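Long-range contact in prephenate dehydrogenase (Aquifex aeolicus, PDB 2G5C), which probably catalyses the NAD(+)-dependent oxidative decarboxylation of prephenate to 3-(4-hydroxyphenyl)pyruvate in tyrosine biosynthesis: residues L82-E88 and I109-R113. Residues are numbered along the deposited sequence.
Sequences LSYILSE and ILGKR
How one arginine can gather backbone carbonyls from two helix ends and an adjoining loop is illustrated by residues 82-88 and 109-113. Leu82, near the end of helix 72-85, sets its CB 4.4 Å from Leu110 CD2. Ser83 CA lies nearest Leu110 CA (5.5 Å); Ser83 CB rests on Ile109 O at 3.5 Å, while its OG is hydrogen-bonded to Lys80 O. Ser83 O accepts a weak hydrogen bond from Arg113 NH2 (3.3 Å). The helices, 72-85 and 101-110, are successive in the Rossmann-type domain, pack on the same face of the parallel part of its sheet and lead into neighbouring strands 91-94 and 114-120. After Ile85 the chain extends: Leu86 (phi/psi -77/148) directs its CA-to-CB bond toward 109-113, CB 4.0 Å and O 3.0 Å from Arg113 NH1, and Ser87 O takes a hydrogen bond from that NH1 (3.1 Å). Glu88, its CA 6.9 Å from Arg113 CA, points CB away, but chi1 to chi3 near -60° bring its carboxylate over one guanidinium face: a charge-only salt bridge, OE2 to Arg113 NH1 3.3 Å. In the partner segment, Gly111 has positive phi (76°), and Arg113 (m, t, m) donates a hydrogen bond from NE to Leu110 O (3.0 Å).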
ATOM      1  N   LEU A  82     -39.065   4.319  -6.442  1.00 33.40           N
ATOM      2  CA  LEU A  82     -39.113   5.745  -6.137  1.00 33.91           C
ATOM      3  C   LEU A  82     -39.725   6.591  -7.251  1.00 34.23           C
ATOM      4  O   LEU A  82     -40.249   7.675  -6.996  1.00 34.17           O
ATOM      5  CB  LEU A  82     -37.707   6.262  -5.823  1.00 33.30           C
ATOM      6  CG  LEU A  82     -37.084   5.760  -4.516  1.00 32.90           C
ATOM      7  CD1 LEU A  82     -35.680   6.329  -4.356  1.00 30.08           C
ATOM      8  CD2 LEU A  82     -37.966   6.176  -3.349  1.00 30.57           C
ATOM      9  N   SER A  83     -39.654   6.096  -8.484  1.00 34.88           N
ATOM     10  CA  SER A  83     -40.193   6.826  -9.624  1.00 35.91           C
ATOM     11  C   SER A  83     -41.686   7.129  -9.501  1.00 37.45           C
ATOM     12  O   SER A  83     -42.148   8.176  -9.953  1.00 37.88           O
ATOM     13  CB  SER A  83     -39.923   6.057 -10.923  1.00 36.90           C
ATOM     14  OG  SER A  83     -40.437   4.739 -10.870  1.00 36.52           O
ATOM     15  N   TYR A  84     -42.443   6.221  -8.890  1.00 38.60           N
ATOM     16  CA  TYR A  84     -43.877   6.447  -8.731  1.00 40.42           C
ATOM     17  C   TYR A  84     -44.277   6.886  -7.324  1.00 38.98           C
ATOM     18  O   TYR A  84     -45.453   7.126  -7.051  1.00 39.53           O
ATOM     19  CB  TYR A  84     -44.664   5.199  -9.146  1.00 41.95           C
ATOM     20  CG  TYR A  84     -44.189   3.908  -8.529  1.00 45.03           C
ATOM     21  CD1 TYR A  84     -44.301   3.682  -7.157  1.00 47.19           C
ATOM     22  CD2 TYR A  84     -43.650   2.895  -9.323  1.00 46.11           C
ATOM     23  CE1 TYR A  84     -43.889   2.475  -6.587  1.00 47.76           C
ATOM     24  CE2 TYR A  84     -43.235   1.684  -8.765  1.00 47.13           C
ATOM     25  CZ  TYR A  84     -43.359   1.481  -7.398  1.00 48.52           C
ATOM     26  OH  TYR A  84     -42.960   0.285  -6.843  1.00 48.42           O
ATOM     27  N   ILE A  85     -43.298   6.999  -6.435  1.00 36.83           N
ATOM     28  CA  ILE A  85     -43.559   7.430  -5.067  1.00 34.79           C
ATOM     29  C   ILE A  85     -43.207   8.908  -4.941  1.00 34.01           C
ATOM     30  O   ILE A  85     -43.956   9.694  -4.366  1.00 32.80           O
ATOM     31  CB  ILE A  85     -42.702   6.637  -4.058  1.00 35.38           C
ATOM     32  CG1 ILE A  85     -43.060   5.154  -4.124  1.00 36.08           C
ATOM     33  CG2 ILE A  85     -42.914   7.178  -2.652  1.00 36.63           C
ATOM     34  CD1 ILE A  85     -42.103   4.269  -3.360  1.00 37.43           C
ATOM     35  N   LEU A  86     -42.060   9.281  -5.496  1.00 31.79           N
ATOM     36  CA  LEU A  86     -41.599  10.663  -5.429  1.00 31.24           C
ATOM     37  C   LEU A  86     -42.331  11.548  -6.421  1.00 30.66           C
ATOM     38  O   LEU A  86     -42.720  11.097  -7.498  1.00 30.99           O
ATOM     39  CB  LEU A  86     -40.096  10.735  -5.728  1.00 27.97           C
ATOM     40  CG  LEU A  86     -39.150   9.925  -4.839  1.00 29.25           C
ATOM     41  CD1 LEU A  86     -37.720   9.997  -5.391  1.00 25.57           C
ATOM     42  CD2 LEU A  86     -39.217  10.460  -3.421  1.00 26.90           C
ATOM     43  N   SER A  87     -42.513  12.810  -6.058  1.00 31.35           N
ATOM     44  CA  SER A  87     -43.162  13.751  -6.955  1.00 35.19           C
ATOM     45  C   SER A  87     -42.081  14.158  -7.951  1.00 36.98           C
ATOM     46  O   SER A  87     -40.888  14.004  -7.671  1.00 36.03           O
ATOM     47  CB  SER A  87     -43.649  14.981  -6.191  1.00 35.37           C
ATOM     48  OG  SER A  87     -42.562  15.796  -5.796  1.00 37.69           O
ATOM     49  N   GLU A  88     -42.494  14.668  -9.107  1.00 37.89           N
ATOM     50  CA  GLU A  88     -41.554  15.090 -10.141  1.00 39.16           C
ATOM     51  C   GLU A  88     -40.714  16.280  -9.673  1.00 38.67           C
ATOM     52  O   GLU A  88     -39.777  16.695 -10.348  1.00 39.68           O
ATOM     53  CB  GLU A  88     -42.315  15.481 -11.412  1.00 42.27           C
ATOM     54  CG  GLU A  88     -43.273  14.420 -11.935  1.00 45.12           C
ATOM     55  CD  GLU A  88     -42.580  13.118 -12.291  1.00 48.69           C
ATOM     56  OE1 GLU A  88     -41.611  13.147 -13.081  1.00 50.12           O
ATOM     57  OE2 GLU A  88     -43.011  12.060 -11.783  1.00 52.39           O
ATOM     58  N   ILE A 109     -34.769   6.077 -15.525  1.00 38.35           N
ATOM     59  CA  ILE A 109     -35.790   5.634 -14.580  1.00 37.86           C
ATOM     60  C   ILE A 109     -36.381   6.762 -13.741  1.00 38.25           C
ATOM     61  O   ILE A 109     -37.586   6.779 -13.476  1.00 39.77           O
ATOM     62  CB  ILE A 109     -35.230   4.566 -13.613  1.00 37.44           C
ATOM     63  CG1 ILE A 109     -34.842   3.309 -14.391  1.00 37.44           C
ATOM     64  CG2 ILE A 109     -36.267   4.224 -12.553  1.00 36.86           C
ATOM     65  CD1 ILE A 109     -34.195   2.235 -13.535  1.00 36.29           C
ATOM     66  N   LEU A 110     -35.540   7.698 -13.320  1.00 36.94           N
ATOM     67  CA  LEU A 110     -35.999   8.807 -12.490  1.00 37.10           C
ATOM     68  C   LEU A 110     -36.215  10.097 -13.259  1.00 37.44           C
ATOM     69  O   LEU A 110     -36.853  11.022 -12.762  1.00 36.39           O
ATOM     70  CB  LEU A 110     -35.006   9.051 -11.355  1.00 37.92           C
ATOM     71  CG  LEU A 110     -34.837   7.878 -10.391  1.00 38.52           C
ATOM     72  CD1 LEU A 110     -33.715   8.181  -9.416  1.00 38.19           C
ATOM     73  CD2 LEU A 110     -36.150   7.626  -9.656  1.00 38.06           C
ATOM     74  N   GLY A 111     -35.668  10.166 -14.468  1.00 39.54           N
ATOM     75  CA  GLY A 111     -35.829  11.357 -15.283  1.00 38.93           C
ATOM     76  C   GLY A 111     -34.969  12.533 -14.865  1.00 39.61           C
ATOM     77  O   GLY A 111     -33.831  12.365 -14.425  1.00 41.19           O
ATOM     78  N   LYS A 112     -35.525  13.733 -15.007  1.00 38.35           N
ATOM     79  CA  LYS A 112     -34.827  14.969 -14.671  1.00 37.13           C
ATOM     80  C   LYS A 112     -34.485  15.079 -13.189  1.00 35.14           C
ATOM     81  O   LYS A 112     -33.788  16.003 -12.775  1.00 34.82           O
ATOM     82  CB  LYS A 112     -35.679  16.172 -15.078  1.00 36.97           C
ATOM     83  CG  LYS A 112     -36.041  16.205 -16.553  1.00 38.18           C
ATOM     84  CD  LYS A 112     -34.849  16.580 -17.430  1.00 38.69           C
ATOM     85  CE  LYS A 112     -34.408  18.021 -17.193  1.00 39.49           C
ATOM     86  NZ  LYS A 112     -33.408  18.484 -18.200  1.00 37.15           N
ATOM     87  N   ARG A 113     -34.973  14.139 -12.392  1.00 32.99           N
ATOM     88  CA  ARG A 113     -34.717  14.171 -10.959  1.00 34.39           C
ATOM     89  C   ARG A 113     -33.317  13.732 -10.537  1.00 32.89           C
ATOM     90  O   ARG A 113     -32.777  14.238  -9.554  1.00 31.24           O
ATOM     91  CB  ARG A 113     -35.754  13.313 -10.226  1.00 35.77           C
ATOM     92  CG  ARG A 113     -37.137  13.946 -10.198  1.00 38.35           C
ATOM     93  CD  ARG A 113     -38.167  13.048  -9.548  1.00 40.72           C
ATOM     94  NE  ARG A 113     -38.404  11.845 -10.335  1.00 42.47           N
ATOM     95  CZ  ARG A 113     -39.542  11.161 -10.323  1.00 40.05           C
ATOM     96  NH1 ARG A 113     -40.553  11.564  -9.565  1.00 40.91           N
ATOM     97  NH2 ARG A 113     -39.673  10.079 -11.076  1.00 41.14           N
TER